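Local coordinates for malonyl-CoA-[acyl-carrier-protein] transacylase (PDB 3TQE) that probably transfers the malonyl group from malonyl-CoA to holo acyl carrier protein, supplying fatty acid synthesis with malonyl-ACP, at residues A[35-40]-A[74-79]; A[90-95]-A[228-233]; A[106-111]-A[223-228]; A[115-120]-A[214-219]; A[233-238]-A[252-257]. All blocks are in the same frame, centred on the assembly; numbering follows the deposited sequence.

Interaction 1 (A[35-40]-A[74-79]). With EDO (1,2-ethanediol), chain D.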
# COMPACT_ATOMS: atom_id res chain seq x y z
N GLU A 35 14.32 14.67 8.84
CA GLU A 35 13.78 15.86 8.18
C GLU A 35 12.41 15.57 7.56
O GLU A 35 11.50 16.38 7.63
CB GLU A 35 14.74 16.39 7.13
CG GLU A 35 14.28 17.68 6.45
CD GLU A 35 14.53 18.93 7.27
OE1 GLU A 35 14.40 18.89 8.52
OE2 GLU A 35 14.86 19.98 6.66
N THR A 36 12.27 14.40 6.98
CA THR A 36 11.01 14.02 6.36
C THR A 36 9.93 13.85 7.43
O THR A 36 8.81 14.29 7.25
CB THR A 36 11.21 12.74 5.53
OG1 THR A 36 12.16 13.03 4.49
CG2 THR A 36 9.91 12.25 4.88
N PHE A 37 10.26 13.20 8.52
CA PHE A 37 9.31 13.05 9.60
C PHE A 37 8.99 14.40 10.21
O PHE A 37 7.86 14.60 10.63
CB PHE A 37 9.80 12.06 10.65
CG PHE A 37 9.49 10.64 10.31
CD1 PHE A 37 8.36 10.03 10.80
CD2 PHE A 37 10.28 9.93 9.43
CE1 PHE A 37 8.05 8.74 10.45
CE2 PHE A 37 9.96 8.63 9.08
CZ PHE A 37 8.86 8.04 9.59
N GLN A 38 9.95 15.32 10.25
CA GLN A 38 9.68 16.67 10.75
C GLN A 38 8.66 17.38 9.88
O GLN A 38 7.77 18.07 10.38
CB GLN A 38 10.98 17.48 10.84
CG GLN A 38 11.82 17.16 12.07
CD GLN A 38 13.26 17.70 12.00
OE1 GLN A 38 13.73 18.18 10.96
NE2 GLN A 38 13.96 17.61 13.12
N GLN A 39 8.81 17.23 8.57
CA GLN A 39 7.85 17.80 7.64
C GLN A 39 6.47 17.22 7.90
O GLN A 39 5.49 17.95 7.95
CB GLN A 39 8.27 17.51 6.21
CG GLN A 39 9.47 18.34 5.81
CD GLN A 39 10.09 17.92 4.53
OE1 GLN A 39 9.60 17.03 3.86
NE2 GLN A 39 11.17 18.59 4.15
N ALA A 40 6.38 15.92 8.03
CA ALA A 40 5.11 15.30 8.31
C ALA A 40 4.52 15.78 9.63
O ALA A 40 3.34 16.06 9.72
CB ALA A 40 5.23 13.81 8.30
N ASP A 74 7.67 5.57 3.78
CA ASP A 74 7.92 5.21 2.40
C ASP A 74 8.63 6.37 1.69
O ASP A 74 9.57 6.16 0.94
CB ASP A 74 6.60 4.95 1.70
CG ASP A 74 5.91 3.63 2.07
OD1 ASP A 74 6.37 2.86 2.93
OD2 ASP A 74 4.83 3.39 1.45
N VAL A 75 8.15 7.59 1.89
CA VAL A 75 8.76 8.74 1.26
C VAL A 75 10.17 8.97 1.79
O VAL A 75 11.07 9.31 1.05
CB VAL A 75 7.89 9.97 1.45
CG1 VAL A 75 8.63 11.22 1.06
CG2 VAL A 75 6.61 9.80 0.65
N ALA A 76 10.37 8.78 3.08
CA ALA A 76 11.72 8.91 3.65
C ALA A 76 12.69 7.98 2.96
O ALA A 76 13.83 8.36 2.67
CB ALA A 76 11.69 8.67 5.15
N ILE A 77 12.26 6.75 2.74
CA ILE A 77 13.15 5.77 2.09
C ILE A 77 13.41 6.17 0.66
O ILE A 77 14.54 6.08 0.18
CB ILE A 77 12.60 4.36 2.22
CG1 ILE A 77 12.74 3.92 3.68
CG2 ILE A 77 13.30 3.40 1.25
CD1 ILE A 77 11.99 2.68 4.03
N PHE A 78 12.38 6.63 -0.04
CA PHE A 78 12.63 7.13 -1.38
C PHE A 78 13.63 8.24 -1.41
O PHE A 78 14.49 8.30 -2.28
CB PHE A 78 11.32 7.60 -1.97
CG PHE A 78 11.46 8.12 -3.35
CD1 PHE A 78 11.52 7.25 -4.41
CD2 PHE A 78 11.57 9.47 -3.59
CE1 PHE A 78 11.67 7.73 -5.69
CE2 PHE A 78 11.70 9.94 -4.89
CZ PHE A 78 11.76 9.07 -5.89
N ARG A 79 13.54 9.14 -0.44
CA ARG A 79 14.46 10.25 -0.40
C ARG A 79 15.87 9.80 -0.09
O ARG A 79 16.82 10.41 -0.57
CB ARG A 79 13.99 11.24 0.63
CG ARG A 79 12.76 11.99 0.18
CD ARG A 79 12.24 12.92 1.20
NE ARG A 79 11.17 13.72 0.66
CZ ARG A 79 10.54 14.67 1.33
NH1 ARG A 79 10.88 14.92 2.60
NH2 ARG A 79 9.61 15.39 0.74
C1 EDO D . 9.50 12.94 -2.67
O1 EDO D . 10.74 13.26 -2.08
C2 EDO D . 8.80 14.23 -3.06
O2 EDO D . 8.74 15.14 -1.94
O HOH W 1 8.55 18.01 1.36

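Interaction 2 (A[90-95]-A[228-233])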
# COMPACT_ATOMS: atom_id res chain seq x y z
N GLN A 90 11.57 2.84 -13.41
CA GLN A 90 10.81 2.89 -14.64
C GLN A 90 9.33 2.97 -14.39
O GLN A 90 8.60 3.50 -15.21
CB GLN A 90 11.12 1.67 -15.48
CG GLN A 90 12.41 1.84 -16.23
CD GLN A 90 13.62 2.08 -15.36
OE1 GLN A 90 14.05 1.18 -14.66
NE2 GLN A 90 14.15 3.29 -15.38
N VAL A 91 8.89 2.44 -13.26
CA VAL A 91 7.49 2.44 -12.90
C VAL A 91 7.39 2.32 -11.39
O VAL A 91 8.31 1.83 -10.72
CB VAL A 91 6.76 1.29 -13.65
CG1 VAL A 91 7.27 -0.04 -13.19
CG2 VAL A 91 5.24 1.39 -13.56
N MSE A 92 6.27 2.77 -10.87
CA MSE A 92 5.97 2.67 -9.45
C MSE A 92 4.59 2.10 -9.25
O MSE A 92 3.71 2.30 -10.07
CB MSE A 92 6.01 4.07 -8.83
CG MSE A 92 7.38 4.71 -8.84
SE MSE A 92 7.23 6.49 -8.08
CE MSE A 92 9.06 7.07 -8.20
N ALA A 93 4.39 1.44 -8.13
CA ALA A 93 3.06 1.01 -7.73
C ALA A 93 3.07 0.95 -6.22
O ALA A 93 4.06 0.61 -5.63
CB ALA A 93 2.71 -0.36 -8.30
N GLY A 94 1.96 1.25 -5.61
CA GLY A 94 1.85 1.15 -4.19
C GLY A 94 0.65 0.38 -3.80
O GLY A 94 -0.36 0.47 -4.46
N HIS A 95 0.73 -0.31 -2.68
CA HIS A 95 -0.38 -1.14 -2.27
C HIS A 95 -1.26 -0.31 -1.34
O HIS A 95 -0.88 -0.00 -0.23
CB HIS A 95 0.16 -2.41 -1.66
CG HIS A 95 -0.86 -3.48 -1.43
ND1 HIS A 95 -1.91 -3.34 -0.54
CD2 HIS A 95 -0.97 -4.71 -1.97
CE1 HIS A 95 -2.63 -4.46 -0.55
NE2 HIS A 95 -2.08 -5.30 -1.41
N PRO A 228 2.25 12.79 -12.93
CA PRO A 228 3.38 12.05 -12.42
C PRO A 228 4.52 12.05 -13.41
O PRO A 228 4.29 11.94 -14.62
CB PRO A 228 2.81 10.62 -12.22
CG PRO A 228 1.35 10.82 -12.09
CD PRO A 228 1.06 11.94 -13.03
N LYS A 229 5.74 12.11 -12.91
CA LYS A 229 6.94 12.11 -13.73
C LYS A 229 7.52 10.71 -13.94
O LYS A 229 8.45 10.52 -14.73
CB LYS A 229 7.96 13.03 -13.08
CG LYS A 229 7.51 14.47 -13.05
CD LYS A 229 8.64 15.38 -12.66
CE LYS A 229 8.18 16.83 -12.59
NZ LYS A 229 7.28 17.23 -13.72
N VAL A 230 7.00 9.74 -13.21
CA VAL A 230 7.29 8.33 -13.38
C VAL A 230 5.90 7.70 -13.37
O VAL A 230 5.04 8.13 -12.59
CB VAL A 230 8.09 7.78 -12.17
CG1 VAL A 230 8.22 6.26 -12.23
CG2 VAL A 230 9.48 8.46 -12.06
N PRO A 231 5.66 6.73 -14.24
CA PRO A 231 4.35 6.13 -14.28
C PRO A 231 4.03 5.42 -12.98
O PRO A 231 4.86 4.71 -12.45
CB PRO A 231 4.43 5.11 -15.40
CG PRO A 231 5.67 5.33 -16.06
CD PRO A 231 6.55 6.22 -15.29
N VAL A 232 2.83 5.68 -12.47
CA VAL A 232 2.32 5.03 -11.28
C VAL A 232 1.14 4.18 -11.69
O VAL A 232 0.16 4.70 -12.24
CB VAL A 232 1.89 6.06 -10.24
CG1 VAL A 232 1.19 5.35 -9.10
CG2 VAL A 232 3.08 6.89 -9.77
N ILE A 233 1.24 2.88 -11.50
CA ILE A 233 0.18 1.97 -11.88
C ILE A 233 -0.82 1.91 -10.74
O ILE A 233 -0.51 1.43 -9.66
CB ILE A 233 0.72 0.56 -12.17
CG1 ILE A 233 1.81 0.58 -13.22
CG2 ILE A 233 -0.43 -0.39 -12.56
CD1 ILE A 233 1.46 1.24 -14.43
O HOH W 2 -0.24 2.25 -7.09

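Interaction 3 (A[106-111]-A[223-228]). With GLY (glycine), chain C.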
# COMPACT_ATOMS: atom_id res chain seq x y z
N ALA A 106 6.53 10.24 -7.35
CA ALA A 106 6.45 10.51 -8.79
C ALA A 106 6.27 12.00 -9.08
O ALA A 106 6.22 12.41 -10.24
CB ALA A 106 5.26 9.75 -9.40
N GLY A 107 6.10 12.81 -8.05
CA GLY A 107 5.93 14.23 -8.21
C GLY A 107 4.52 14.72 -8.46
O GLY A 107 4.33 15.87 -8.80
N ALA A 108 3.53 13.87 -8.25
CA ALA A 108 2.15 14.24 -8.54
C ALA A 108 1.53 14.98 -7.37
O ALA A 108 0.69 15.84 -7.56
CB ALA A 108 1.33 13.02 -8.86
N LEU A 109 1.91 14.63 -6.15
CA LEU A 109 1.33 15.19 -4.91
C LEU A 109 2.44 15.74 -4.05
O LEU A 109 3.50 15.11 -3.92
CB LEU A 109 0.64 14.13 -4.05
CG LEU A 109 -0.53 13.35 -4.58
CD1 LEU A 109 -0.99 12.33 -3.54
CD2 LEU A 109 -1.65 14.33 -4.97
N LYS A 110 2.20 16.89 -3.45
CA LYS A 110 3.12 17.48 -2.51
C LYS A 110 3.10 16.65 -1.24
O LYS A 110 2.03 16.31 -0.74
CB LYS A 110 2.72 18.92 -2.17
CG LYS A 110 3.69 19.60 -1.24
CD LYS A 110 3.42 21.09 -1.06
CE LYS A 110 4.42 21.68 -0.09
NZ LYS A 110 4.72 23.10 -0.37
N PHE A 111 4.27 16.31 -0.73
CA PHE A 111 4.35 15.44 0.44
C PHE A 111 3.48 15.89 1.60
O PHE A 111 2.71 15.10 2.13
CB PHE A 111 5.81 15.29 0.87
CG PHE A 111 6.00 14.52 2.11
CD1 PHE A 111 5.48 13.26 2.22
CD2 PHE A 111 6.67 15.04 3.17
CE1 PHE A 111 5.63 12.55 3.35
CE2 PHE A 111 6.82 14.30 4.33
CZ PHE A 111 6.30 13.07 4.41
N ILE A 223 -6.93 19.34 -3.45
CA ILE A 223 -5.48 19.16 -3.44
C ILE A 223 -4.96 19.26 -4.86
O ILE A 223 -5.55 18.76 -5.79
CB ILE A 223 -5.07 17.81 -2.78
CG1 ILE A 223 -3.54 17.68 -2.66
CG2 ILE A 223 -5.59 16.63 -3.56
CD1 ILE A 223 -3.06 16.47 -1.83
N SER A 224 -3.84 19.94 -5.03
CA SER A 224 -3.24 20.10 -6.33
C SER A 224 -2.56 18.83 -6.75
O SER A 224 -1.85 18.23 -5.98
CB SER A 224 -2.20 21.21 -6.27
OG SER A 224 -2.81 22.43 -5.95
N ILE A 225 -2.79 18.42 -7.98
CA ILE A 225 -2.19 17.22 -8.50
C ILE A 225 -1.50 17.55 -9.80
O ILE A 225 -2.12 18.09 -10.70
CB ILE A 225 -3.22 16.12 -8.74
CG1 ILE A 225 -3.96 15.83 -7.43
CG2 ILE A 225 -2.52 14.90 -9.29
CD1 ILE A 225 -5.08 14.80 -7.53
N ASP A 226 -0.22 17.24 -9.87
CA ASP A 226 0.57 17.39 -11.08
C ASP A 226 0.67 16.07 -11.81
O ASP A 226 0.38 15.01 -11.25
CB ASP A 226 1.95 17.90 -10.72
CG ASP A 226 1.96 19.35 -10.28
OD1 ASP A 226 0.98 20.07 -10.54
OD2 ASP A 226 2.98 19.77 -9.70
N SER A 227 1.08 16.09 -13.07
CA SER A 227 1.20 14.83 -13.79
C SER A 227 2.40 14.09 -13.20
O SER A 227 3.44 14.70 -13.00
CB SER A 227 1.36 15.01 -15.30
OG SER A 227 0.12 15.31 -15.90
N PRO A 228 2.25 12.79 -12.93
CA PRO A 228 3.38 12.05 -12.42
C PRO A 228 4.52 12.05 -13.41
O PRO A 228 4.29 11.94 -14.62
CB PRO A 228 2.81 10.62 -12.22
CG PRO A 228 1.35 10.82 -12.09
CD PRO A 228 1.06 11.94 -13.03
N GLY C . -3.12 20.59 -11.13
CA GLY C . -4.47 20.36 -11.73
C GLY C . -5.45 19.88 -10.69
O GLY C . -5.06 19.76 -9.51
OXT GLY C . -6.64 19.59 -11.02
O HOH W 3 -0.28 18.18 -3.80

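Interaction 4 (A[115-120]-A[214-219])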
# COMPACT_ATOMS: atom_id res chain seq x y z
N VAL A 115 0.39 13.97 3.34
CA VAL A 115 0.35 13.55 4.73
C VAL A 115 -1.00 13.90 5.33
O VAL A 115 -1.64 13.07 6.00
CB VAL A 115 1.49 14.18 5.54
CG1 VAL A 115 1.29 14.01 7.05
CG2 VAL A 115 2.79 13.60 5.09
N LYS A 116 -1.43 15.13 5.12
CA LYS A 116 -2.72 15.55 5.67
C LYS A 116 -3.85 14.74 5.04
O LYS A 116 -4.82 14.35 5.71
CB LYS A 116 -2.94 17.02 5.44
CG LYS A 116 -1.99 17.90 6.15
CD LYS A 116 -2.36 19.35 5.94
CE LYS A 116 -1.44 20.29 6.65
NZ LYS A 116 -1.72 21.69 6.19
N LEU A 117 -3.74 14.48 3.75
CA LEU A 117 -4.78 13.78 3.04
C LEU A 117 -4.91 12.33 3.55
O LEU A 117 -6.01 11.81 3.69
CB LEU A 117 -4.47 13.77 1.56
CG LEU A 117 -5.51 13.13 0.67
CD1 LEU A 117 -6.84 13.86 0.75
CD2 LEU A 117 -4.96 13.08 -0.73
N VAL A 118 -3.79 11.65 3.78
CA VAL A 118 -3.90 10.27 4.21
C VAL A 118 -4.30 10.16 5.66
O VAL A 118 -4.89 9.16 6.04
CB VAL A 118 -2.68 9.41 3.87
CG1 VAL A 118 -2.41 9.40 2.37
CG2 VAL A 118 -1.46 9.79 4.68
N GLU A 119 -4.01 11.19 6.47
CA GLU A 119 -4.58 11.21 7.79
C GLU A 119 -6.09 11.24 7.70
O GLU A 119 -6.76 10.50 8.40
CB GLU A 119 -4.08 12.40 8.57
CG GLU A 119 -4.69 12.44 9.96
CD GLU A 119 -4.28 13.61 10.77
OE1 GLU A 119 -4.35 14.75 10.25
OE2 GLU A 119 -3.89 13.38 11.95
N LYS A 120 -6.61 12.08 6.81
CA LYS A 120 -8.05 12.13 6.61
C LYS A 120 -8.58 10.82 6.07
O LYS A 120 -9.62 10.32 6.50
CB LYS A 120 -8.45 13.27 5.69
CG LYS A 120 -8.40 14.64 6.35
CD LYS A 120 -8.47 15.71 5.29
CE LYS A 120 -8.42 17.10 5.88
NZ LYS A 120 -8.39 18.13 4.79
N ASP A 214 -16.89 9.22 -0.16
CA ASP A 214 -17.60 10.46 -0.40
C ASP A 214 -16.93 11.62 0.32
O ASP A 214 -16.83 12.71 -0.23
CB ASP A 214 -19.04 10.35 0.05
CG ASP A 214 -19.85 9.38 -0.81
OD1 ASP A 214 -19.41 9.01 -1.91
OD2 ASP A 214 -20.95 8.99 -0.35
N ARG A 215 -16.46 11.37 1.53
CA ARG A 215 -15.79 12.40 2.30
C ARG A 215 -14.44 12.72 1.71
O ARG A 215 -14.07 13.89 1.54
CB ARG A 215 -15.68 11.99 3.75
CG ARG A 215 -17.02 11.91 4.42
CD ARG A 215 -16.88 11.33 5.79
NE ARG A 215 -16.34 12.29 6.74
CZ ARG A 215 -15.98 12.00 7.99
NH1 ARG A 215 -16.07 10.75 8.45
NH2 ARG A 215 -15.52 12.97 8.78
N LEU A 216 -13.69 11.68 1.38
CA LEU A 216 -12.36 11.91 0.85
C LEU A 216 -12.42 12.62 -0.49
O LEU A 216 -11.51 13.37 -0.82
CB LEU A 216 -11.59 10.60 0.73
CG LEU A 216 -10.07 10.79 0.56
CD1 LEU A 216 -9.46 11.46 1.81
CD2 LEU A 216 -9.47 9.44 0.27
N ALA A 217 -13.48 12.39 -1.27
CA ALA A 217 -13.57 13.02 -2.57
C ALA A 217 -13.60 14.52 -2.43
O ALA A 217 -13.07 15.22 -3.27
CB ALA A 217 -14.79 12.52 -3.30
N GLN A 218 -14.21 15.00 -1.37
CA GLN A 218 -14.26 16.43 -1.12
C GLN A 218 -12.87 17.00 -0.86
O GLN A 218 -12.52 18.08 -1.36
CB GLN A 218 -15.20 16.70 0.03
CG GLN A 218 -16.61 16.28 -0.23
CD GLN A 218 -17.54 16.60 0.92
OE1 GLN A 218 -17.20 16.42 2.09
NE2 GLN A 218 -18.73 17.09 0.59
N ASP A 219 -12.06 16.27 -0.12
CA ASP A 219 -10.71 16.74 0.18
C ASP A 219 -9.81 16.64 -1.01
O ASP A 219 -8.99 17.51 -1.26
CB ASP A 219 -10.10 15.95 1.33
CG ASP A 219 -10.83 16.15 2.62
OD1 ASP A 219 -11.07 17.30 3.03
OD2 ASP A 219 -11.16 15.14 3.25
O HOH W 4 -10.25 19.66 2.51
O HOH W 5 -11.38 18.03 5.37

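Interaction 5 (A[233-238]-A[252-257])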
# COMPACT_ATOMS: atom_id res chain seq x y z
N ILE A 233 1.24 2.88 -11.50
CA ILE A 233 0.18 1.97 -11.88
C ILE A 233 -0.82 1.91 -10.74
O ILE A 233 -0.51 1.43 -9.66
CB ILE A 233 0.72 0.56 -12.17
CG1 ILE A 233 1.81 0.58 -13.22
CG2 ILE A 233 -0.43 -0.39 -12.56
CD1 ILE A 233 1.46 1.24 -14.43
N HIS A 234 -2.04 2.37 -11.00
CA HIS A 234 -3.06 2.41 -9.96
C HIS A 234 -3.68 1.06 -9.67
O HIS A 234 -3.88 0.24 -10.54
CB HIS A 234 -4.15 3.37 -10.38
CG HIS A 234 -3.71 4.79 -10.37
ND1 HIS A 234 -3.79 5.57 -9.23
CD2 HIS A 234 -3.12 5.55 -11.32
CE1 HIS A 234 -3.29 6.77 -9.50
NE2 HIS A 234 -2.88 6.78 -10.76
N ASN A 235 -4.02 0.90 -8.41
CA ASN A 235 -4.57 -0.34 -7.89
C ASN A 235 -5.89 -0.70 -8.50
O ASN A 235 -6.22 -1.89 -8.59
CB ASN A 235 -4.83 -0.20 -6.39
CG ASN A 235 -3.58 -0.17 -5.55
OD1 ASN A 235 -2.44 -0.51 -5.98
ND2 ASN A 235 -3.80 0.19 -4.32
N VAL A 236 -6.70 0.30 -8.79
CA VAL A 236 -8.08 0.02 -9.11
C VAL A 236 -8.24 -0.46 -10.51
O VAL A 236 -9.11 -1.30 -10.77
CB VAL A 236 -8.96 1.26 -8.82
CG1 VAL A 236 -8.64 2.38 -9.75
CG2 VAL A 236 -10.41 0.91 -8.85
N ASP A 237 -7.38 0.02 -11.40
CA ASP A 237 -7.51 -0.28 -12.82
C ASP A 237 -6.26 -0.79 -13.52
O ASP A 237 -6.28 -1.09 -14.72
CB ASP A 237 -8.08 0.94 -13.54
CG ASP A 237 -7.29 2.19 -13.32
OD1 ASP A 237 -6.19 2.12 -12.75
OD2 ASP A 237 -7.82 3.28 -13.66
N VAL A 238 -5.16 -0.87 -12.79
CA VAL A 238 -3.94 -1.43 -13.30
C VAL A 238 -3.41 -0.65 -14.51
O VAL A 238 -2.87 -1.22 -15.45
CB VAL A 238 -4.05 -2.93 -13.61
CG1 VAL A 238 -2.68 -3.58 -13.63
CG2 VAL A 238 -4.95 -3.65 -12.58
N ILE A 252 -10.20 7.73 -5.36
CA ILE A 252 -11.46 7.60 -4.65
C ILE A 252 -12.04 6.21 -4.89
O ILE A 252 -12.50 5.55 -3.97
CB ILE A 252 -12.42 8.72 -5.05
CG1 ILE A 252 -11.85 10.08 -4.61
CG2 ILE A 252 -13.80 8.46 -4.49
CD1 ILE A 252 -11.52 10.19 -3.13
N LYS A 253 -12.01 5.75 -6.13
CA LYS A 253 -12.52 4.42 -6.44
C LYS A 253 -11.75 3.33 -5.72
O LYS A 253 -12.29 2.29 -5.40
CB LYS A 253 -12.53 4.20 -7.95
CG LYS A 253 -13.34 2.98 -8.41
CD LYS A 253 -13.35 2.88 -9.95
CE LYS A 253 -14.19 1.71 -10.44
NZ LYS A 253 -14.27 1.65 -11.94
N GLN A 254 -10.47 3.57 -5.48
CA GLN A 254 -9.63 2.62 -4.78
C GLN A 254 -10.23 2.18 -3.48
O GLN A 254 -10.06 1.04 -3.09
CB GLN A 254 -8.25 3.26 -4.52
CG GLN A 254 -7.21 2.33 -4.01
CD GLN A 254 -6.15 3.06 -3.19
OE1 GLN A 254 -6.45 3.83 -2.29
NE2 GLN A 254 -4.91 2.77 -3.48
N LEU A 255 -10.93 3.08 -2.80
CA LEU A 255 -11.45 2.83 -1.47
C LEU A 255 -12.51 1.75 -1.49
O LEU A 255 -12.70 1.08 -0.50
CB LEU A 255 -12.04 4.09 -0.89
CG LEU A 255 -11.03 5.19 -0.62
CD1 LEU A 255 -11.76 6.54 -0.45
CD2 LEU A 255 -10.18 4.82 0.57
N VAL A 256 -13.23 1.64 -2.59
CA VAL A 256 -14.40 0.77 -2.66
C VAL A 256 -14.24 -0.41 -3.59
O VAL A 256 -15.19 -1.19 -3.75
CB VAL A 256 -15.66 1.57 -3.01
CG1 VAL A 256 -15.99 2.54 -1.91
CG2 VAL A 256 -15.50 2.31 -4.36
N ARG A 257 -13.07 -0.57 -4.18
CA ARG A 257 -12.82 -1.62 -5.14
C ARG A 257 -11.55 -2.35 -4.76
O ARG A 257 -10.72 -1.83 -4.04
CB ARG A 257 -12.70 -1.02 -6.54
CG ARG A 257 -14.01 -0.54 -7.07
CD ARG A 257 -15.00 -1.68 -7.19
NE ARG A 257 -15.00 -2.26 -8.52
CZ ARG A 257 -15.98 -2.11 -9.41
NH1 ARG A 257 -17.06 -1.41 -9.10
NH2 ARG A 257 -15.88 -2.68 -10.60

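Interaction 1 (A[35-40]-A[74-79])
R79 reaches from helix 63-83 to T36 and Q39 of helix 31-44, tying together two antiparallel helices of the acyltransferase domain whose local axes pass 9.6 Å apart at 144°. The arginine runs extended from CG to NE, with chi3 at 173° putting NE at the far end of a straight chain; Q39 OE1 lies in the guanidinium plane, T36 OG1 slightly tilted from it. NH1 is the shared donor: it gives one nearly straight bond of 2.8 Å to OE1 of Q39 and a more bent one of 3.0 Å to OG1 of T36. The Q39 amide stands almost upright against the guanidinium, their planes 79° apart, and R79 approaches somewhat above the amide plane. T36 also uses OG1 in its own helix, bonded to the carbonyl O of I32, so this hydroxyl is held from two directions. Its methyl CG2 lies anti to the backbone N and turns to helix 63-83, where it packs 4.0 Å from CB of A76 and brushes CG1 of V75. CE2 of F37 also comes to 4.3 Å from CB of A76, while W49 meets the F37 ring edge-to-face. F111 of helix 111-128 packs against T36, Q39 and R79. The remaining guanidinium N-H groups are taken by an ethanediol, probably from the crystallisation liquor, and by water 1, which also donates to Q39 OE1. All five N-H groups are thus engaged: NE of R79 lies 2.8 Å from O1 of the ethanediol, and NH2 of R79 the same distance from its O2.

Interaction 2 (A[90-95]-A[228-233])
The flat peptide groups of M92, P231, V232 and I233 are joined at their N-H and C=O edges, with side chains on each face: M92 N donates to P231 O and I233 N to M92 O, each at 2.9 Å, and both acceptors are approached nearly along the C=O axis. This is a parallel bridge, centred on M92 and V232, that adds 228-233 beside strand 91-94, whose other edge pairs with strand 9-12. CD of P231 lies 3.4 Å from Q90 O. On one face CG2 of V91 lies 3.5 Å from CG1 of I233, and A93 shares this face, which helix 261-270 covers. V91 takes the crowded position for CG1, at chi1 65°, while CG2 is left anti to N and reaches I233. On the other face the extended selenomethionine M92 passes V230 at about a right angle, its CG 3.8 Å from V230 CG1, and V232 packs beside it against helix 97-105. Water 2 accepts from G94 N, 2.8 Å away, and also bonds I233 O, carrying the pairing on where the chains part. Two backbone bonds and one water thus carry the polar part, and aliphatic side chains cover both faces, on the strand leading into the probable nucleophile elbow, whose first glycine is G94.

Interaction 3 (A[106-111]-A[223-228])
A108 and D226 join the two loops by their backbones, which run in nearly opposite directions. One hydrogen bond is formed, from D226 N to A108 O at 2.9 Å; it falls in the carbonyl plane, on a lone pair. The same oxygen takes a CA-H contact from I225 CA, 3.3 Å off, and CA of A108 in turn approaches D226 O. Water 3 adds a polar link by accepting from K110 N and bonding S224 O. Apolar contacts flank this line. CB of A106 touches CB of P228 at 3.8 Å, and CB of A108 packs on the proline's CG. L109 lies side by side with I225, pointing the same way, its CD2 being 3.7 Å from I225 CG1 and a little farther from CD1 of I223. A bound glycine bonds the backbone of I225: its O accepts from I225 N at 3.0 Å and its N donates to I225 O at 2.7 Å, with R248 as a further partner. G107, at positive phi, ends helix 97-105 in a Schellman motif, and K110 is the N-cap of helix 111-128. The loop 223-228 thus packs against the connection between these two helices, while I225 and P228 rest on helix 244-254.

Interaction 4 (A[115-120]-A[214-219])
L117 and L216 meet through their CD1 methyls, 3.7 Å apart, where helices 111-128 and 210-220 run antiparallel in the acyltransferase domain, local axes 10.4 Å apart at 165°. The two leucines cross at about a right angle. In each, CG is anti to the backbone N (chi1 -177° in L117, -164° in L216), which carries the branch over toward the facing helix although neither CB is directed there. CD1 of L117 also rests on CB of D219, 3.9 Å away, the two side chains sliding past each other in opposite directions. The second point of contact lies on the more exposed flank. K120 is extended beyond CG and passes over the D219 carboxylate, with CD of K120 3.4 Å from OD2 of D219 before NZ reaches OD1 of the same aspartate. In this salt bridge NZ lies 3.3 Å from OD1, a weak hydrogen bond. Waters 4 and 5 each donate to OD1 and accept weakly from NZ, so the charged pair is bridged by water as well as directly. The other carboxylate oxygen, OD2, is hydrogen-bonded to Y124 OH of helix 111-128, a second-shell link that would help fix the rotation of the group and probably favours its charged form. A further clasp between the helices comes from the salt bridge of R215 with E127. Y100 of helix 97-105 packs against both leucines, and the side chain of L216 is about 10 Å from those of S96 and H205, the predicted active-site pair. CD1 of L216 also comes within 3.9 Å of the carbonyl O of L117.

Interaction 5 (A[233-238]-A[252-257])
V236 takes chi1 67°, which puts CG1 between N and the carbonyl carbon and leaves CG2 anti to N, facing K253 and R257. K253 holds CG anti to N (chi1 -166°) and then extends, so that V236 meets its aliphatic stem at about a right angle. CG2 of V236 is 3.6 Å from CG of K253 and 3.7 Å from CD of K253; it also touches CB of R257 at 3.8 Å. The second meeting is of two amides, N235 and Q254, their planes 27° apart. Q254 is firmly gripped: NE2 is hydrogen-bonded to S96 O and OE1 to R121 NH2, while its backbone O is bonded to H205 ND1. With S96 and H205 the predicted active-site residues, Q254 probably orients the histidine through its main chain, as in related FabD enzymes. N235 N and H234 ND1 are both held by E99. The loop 233-238 thus sits between the end of helix 244-254, on which V236 packs, and helix 261-270, which V238 and I233 touch, while L255 leans on helix 210-220.

In the fold
From the N terminus, interaction 1 comes first, closing a short, mostly helical loop by pairing helices 31-44 and 63-83. Strand 91-94 follows, and interaction 2 brings back a segment from more than 130 residues later to its edge. Within that long excursion lies interaction 3, and within interaction 3 lies interaction 4, which pairs helices 111-128 and 210-220, so 2, 3 and 4 are closed one within the other. Interaction 5 opens at I233, where interaction 2 ends, and closes the short loop to helix 244-254. F111 packs interaction 3 on interaction 1, K229 probably hydrogen-bonds A106 between interactions 2 and 3, and I252 and L255 meet helix 210-220 between interactions 4 and 5.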